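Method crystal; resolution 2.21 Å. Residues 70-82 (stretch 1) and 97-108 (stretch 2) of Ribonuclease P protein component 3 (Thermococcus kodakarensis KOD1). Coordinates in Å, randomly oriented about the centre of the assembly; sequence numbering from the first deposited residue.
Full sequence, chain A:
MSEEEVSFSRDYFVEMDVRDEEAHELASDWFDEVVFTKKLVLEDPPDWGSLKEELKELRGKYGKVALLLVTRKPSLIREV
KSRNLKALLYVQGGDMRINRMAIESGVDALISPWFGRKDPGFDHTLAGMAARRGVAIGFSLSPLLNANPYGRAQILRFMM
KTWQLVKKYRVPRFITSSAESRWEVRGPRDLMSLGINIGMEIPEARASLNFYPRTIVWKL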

# COMPACT_ATOMS: atom_id res chain seq x y z
N VAL A 70 1.00 5.82 -10.25
CA VAL A 70 0.05 5.14 -11.13
C VAL A 70 0.47 5.43 -12.57
O VAL A 70 0.54 6.58 -12.99
CB VAL A 70 -1.41 5.53 -10.83
CG1 VAL A 70 -1.69 5.50 -9.33
CG2 VAL A 70 -1.75 6.91 -11.38
N THR A 71 0.79 4.37 -13.32
CA THR A 71 1.30 4.51 -14.68
C THR A 71 1.29 3.17 -15.41
O THR A 71 1.14 2.12 -14.80
CB THR A 71 2.74 5.08 -14.68
OG1 THR A 71 3.21 5.20 -16.03
CG2 THR A 71 3.70 4.19 -13.90
N ARG A 72 1.43 3.24 -16.74
CA ARG A 72 1.50 2.05 -17.58
C ARG A 72 2.84 2.01 -18.31
O ARG A 72 2.92 1.55 -19.45
CB ARG A 72 0.34 2.03 -18.59
CG ARG A 72 -1.05 1.98 -17.96
CD ARG A 72 -1.21 0.77 -17.05
NE ARG A 72 -2.60 0.32 -16.98
CZ ARG A 72 -3.20 -0.45 -17.88
NH1 ARG A 72 -2.55 -0.87 -18.97
NH2 ARG A 72 -4.47 -0.80 -17.71
N LYS A 73 3.90 2.48 -17.65
CA LYS A 73 5.24 2.48 -18.23
C LYS A 73 6.26 2.03 -17.19
O LYS A 73 6.63 2.81 -16.32
CB LYS A 73 5.59 3.88 -18.75
CG LYS A 73 4.75 4.30 -19.95
CD LYS A 73 5.03 5.74 -20.36
CE LYS A 73 4.07 6.18 -21.46
NZ LYS A 73 4.40 7.54 -21.98
N PRO A 74 6.69 0.76 -17.26
CA PRO A 74 7.68 0.18 -16.34
C PRO A 74 8.95 1.02 -16.14
O PRO A 74 9.47 1.08 -15.02
CB PRO A 74 8.02 -1.15 -17.01
CG PRO A 74 6.75 -1.55 -17.68
CD PRO A 74 6.15 -0.26 -18.18
N SER A 75 9.43 1.65 -17.20
CA SER A 75 10.66 2.45 -17.14
C SER A 75 10.60 3.61 -16.13
O SER A 75 11.63 4.04 -15.62
CB SER A 75 11.00 3.00 -18.54
OG SER A 75 9.88 3.68 -19.11
N LEU A 76 9.40 4.10 -15.85
CA LEU A 76 9.21 5.20 -14.89
C LEU A 76 9.44 4.76 -13.44
O LEU A 76 9.91 5.55 -12.62
CB LEU A 76 7.81 5.81 -15.03
CG LEU A 76 7.58 6.78 -16.20
CD1 LEU A 76 8.08 6.26 -17.53
CD2 LEU A 76 6.10 7.11 -16.29
N ILE A 77 9.11 3.50 -13.13
CA ILE A 77 9.30 2.95 -11.79
C ILE A 77 10.79 2.92 -11.46
O ILE A 77 11.19 3.29 -10.35
CB ILE A 77 8.69 1.53 -11.63
CG1 ILE A 77 7.17 1.59 -11.45
CG2 ILE A 77 9.28 0.81 -10.42
CD1 ILE A 77 6.39 2.09 -12.64
N ARG A 78 11.61 2.47 -12.42
CA ARG A 78 13.06 2.44 -12.25
C ARG A 78 13.64 3.85 -12.14
O ARG A 78 14.52 4.11 -11.32
CB ARG A 78 13.74 1.70 -13.41
CG ARG A 78 15.14 1.21 -13.09
CD ARG A 78 15.89 0.75 -14.33
NE ARG A 78 15.19 -0.31 -15.06
CZ ARG A 78 14.44 -0.14 -16.15
NH1 ARG A 78 14.24 1.07 -16.69
NH2 ARG A 78 13.86 -1.19 -16.72
N GLU A 79 13.13 4.75 -12.98
CA GLU A 79 13.64 6.11 -13.04
C GLU A 79 13.39 6.87 -11.74
O GLU A 79 14.27 7.56 -11.25
CB GLU A 79 13.01 6.86 -14.22
CG GLU A 79 13.62 8.23 -14.51
CD GLU A 79 15.12 8.18 -14.81
OE1 GLU A 79 15.58 7.21 -15.45
OE2 GLU A 79 15.83 9.12 -14.40
N VAL A 80 12.19 6.72 -11.18
CA VAL A 80 11.83 7.36 -9.91
C VAL A 80 12.62 6.75 -8.74
O VAL A 80 13.05 7.47 -7.84
CB VAL A 80 10.32 7.28 -9.64
CG1 VAL A 80 9.97 7.81 -8.25
CG2 VAL A 80 9.54 8.05 -10.70
N LYS A 81 12.80 5.43 -8.77
CA LYS A 81 13.55 4.73 -7.73
C LYS A 81 15.03 5.15 -7.69
O LYS A 81 15.63 5.19 -6.62
CB LYS A 81 13.45 3.21 -7.95
CG LYS A 81 14.05 2.36 -6.84
CD LYS A 81 13.22 2.44 -5.56
CE LYS A 81 13.81 1.58 -4.46
NZ LYS A 81 15.01 2.19 -3.84
N SER A 82 15.60 5.46 -8.86
CA SER A 82 17.02 5.82 -8.96
C SER A 82 17.37 7.18 -8.35
O SER A 82 18.52 7.41 -7.98
CB SER A 82 17.48 5.78 -10.42
OG SER A 82 16.85 6.81 -11.17
N ARG A 97 2.64 -6.06 -16.03
CA ARG A 97 3.97 -5.49 -16.27
C ARG A 97 4.39 -4.56 -15.13
O ARG A 97 5.56 -4.53 -14.74
CB ARG A 97 4.00 -4.71 -17.59
CG ARG A 97 3.91 -5.57 -18.83
CD ARG A 97 4.16 -4.77 -20.10
NE ARG A 97 4.19 -5.62 -21.28
CZ ARG A 97 4.42 -5.20 -22.53
NH1 ARG A 97 4.66 -3.92 -22.78
NH2 ARG A 97 4.42 -6.08 -23.53
N ILE A 98 3.42 -3.81 -14.61
CA ILE A 98 3.65 -2.88 -13.51
C ILE A 98 3.88 -3.64 -12.21
O ILE A 98 4.83 -3.34 -11.48
CB ILE A 98 2.48 -1.89 -13.35
CG1 ILE A 98 2.37 -1.01 -14.60
CG2 ILE A 98 2.65 -1.03 -12.10
CD1 ILE A 98 3.59 -0.17 -14.92
N ASN A 99 3.01 -4.61 -11.93
CA ASN A 99 3.17 -5.46 -10.76
C ASN A 99 4.56 -6.09 -10.70
O ASN A 99 5.18 -6.10 -9.65
CB ASN A 99 2.11 -6.57 -10.75
CG ASN A 99 0.72 -6.06 -10.42
OD1 ASN A 99 0.51 -4.87 -10.28
ND2 ASN A 99 -0.24 -6.97 -10.31
N ARG A 100 5.04 -6.60 -11.83
CA ARG A 100 6.36 -7.22 -11.91
C ARG A 100 7.49 -6.21 -11.74
O ARG A 100 8.43 -6.45 -10.98
CB ARG A 100 6.52 -7.96 -13.25
CG ARG A 100 7.74 -8.87 -13.33
CD ARG A 100 8.17 -9.10 -14.77
NE ARG A 100 8.66 -7.87 -15.41
CZ ARG A 100 9.08 -7.77 -16.67
NH1 ARG A 100 9.09 -8.84 -17.47
NH2 ARG A 100 9.50 -6.60 -17.13
N MET A 101 7.39 -5.08 -12.44
CA MET A 101 8.44 -4.06 -12.41
C MET A 101 8.54 -3.36 -11.06
O MET A 101 9.63 -2.95 -10.65
CB MET A 101 8.20 -3.01 -13.50
CG MET A 101 9.35 -2.02 -13.67
SD MET A 101 10.92 -2.81 -14.09
CE MET A 101 12.02 -1.40 -14.08
N ALA A 102 7.41 -3.21 -10.37
CA ALA A 102 7.40 -2.67 -9.02
C ALA A 102 8.18 -3.58 -8.07
O ALA A 102 8.95 -3.11 -7.24
CB ALA A 102 5.98 -2.49 -8.53
N ILE A 103 7.97 -4.89 -8.21
CA ILE A 103 8.68 -5.89 -7.42
C ILE A 103 10.16 -5.90 -7.77
O ILE A 103 11.02 -5.85 -6.88
CB ILE A 103 8.12 -7.32 -7.64
CG1 ILE A 103 6.66 -7.42 -7.18
CG2 ILE A 103 8.99 -8.36 -6.93
CD1 ILE A 103 6.43 -7.14 -5.71
N GLU A 104 10.46 -5.99 -9.07
CA GLU A 104 11.84 -6.08 -9.57
C GLU A 104 12.70 -4.90 -9.13
O GLU A 104 13.87 -5.07 -8.77
CB GLU A 104 11.86 -6.21 -11.10
CG GLU A 104 11.47 -7.59 -11.61
CD GLU A 104 11.34 -7.68 -13.13
OE1 GLU A 104 11.05 -6.65 -13.79
OE2 GLU A 104 11.51 -8.79 -13.68
N SER A 105 12.12 -3.70 -9.12
CA SER A 105 12.84 -2.48 -8.77
C SER A 105 13.06 -2.26 -7.27
O SER A 105 13.71 -1.29 -6.89
CB SER A 105 12.11 -1.28 -9.36
OG SER A 105 12.00 -1.43 -10.76
N GLY A 106 12.54 -3.14 -6.42
CA GLY A 106 12.76 -3.03 -4.97
C GLY A 106 12.02 -1.85 -4.37
O GLY A 106 12.56 -1.12 -3.53
N VAL A 107 10.79 -1.66 -4.80
CA VAL A 107 9.95 -0.57 -4.31
C VAL A 107 9.46 -0.91 -2.90
O VAL A 107 9.44 -2.08 -2.50
CB VAL A 107 8.78 -0.32 -5.30
CG1 VAL A 107 7.54 -1.15 -4.94
CG2 VAL A 107 8.43 1.14 -5.36
N ASP A 108 9.08 0.11 -2.13
CA ASP A 108 8.65 -0.10 -0.74
C ASP A 108 7.40 -0.97 -0.66
O ASP A 108 7.32 -1.88 0.17
CB ASP A 108 8.38 1.24 -0.03
CG ASP A 108 9.66 2.04 0.20
OD1 ASP A 108 10.54 1.56 0.95
OD2 ASP A 108 9.80 3.15 -0.37

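The two stretches pack as nearly parallel helices, 74-82 and 97-104, whose axes cross at -22° and approach to 9.2 Å. No hydrogen bond or salt bridge links them; the 583 Å² they bury is held by side-chain packing, centred on Met101, Ile98 and Ile77.

Met101 covers the most surface. Its CA-CB bond points toward the first helix, and its unbranched chain (chi1 t, chi2 p, chi3 t) extends obliquely across the first helix, touching Pro74, Ile77 and Arg78. Met101 CG lies 3.7 Å from Pro74 CB and 4.1 Å from Ile77 CB, and 3.4 Å from the carbonyl O of Pro74. Farther out, Met101 CE sits over one face of the Arg78 guanidinium, 3.2 Å from Arg78 NH2, so the exposed arginine covers the end of a buried thioether.

The CA-to-CB bond of Ile98 points sideways to the first stretch, but its m, m rotamer brings CD1 against the loop that leads into the first helix. Ile98 CD1 lies 3.4 Å from Thr71 O, 3.8 Å from Lys73 N and 4.1 Å from Pro74 CD. Pro74, with no side-chain polar group to satisfy, presents a compact ring to both Ile98 and Met101, and the backbones come close here, Pro74 CA lying 5.8 Å from Ile98 CA.

The CA-to-CB bond of Ile77 points toward the second stretch, and its side chain touches both Ile98 and Met101. Ile77 CD1 reaches Ile98 CD1 at 4.3 Å, while Ile77 CG2 lies 3.5 Å from Ser105 OG. That hydroxyl can border an apolar contact because Ser105 OG donates a hydrogen bond to Met101 O (2.8 Å) within its own stretch.

The helix closes in a Schellman motif, in which Gly106 is the first residue to leave helical phi/psi; its positive phi favours glycine. Lys81 lies along this turn through its aliphatic carbons, with Lys81 CG 3.7 Å from Ser105 O and Lys81 CE 3.1 Å from Gly106 O.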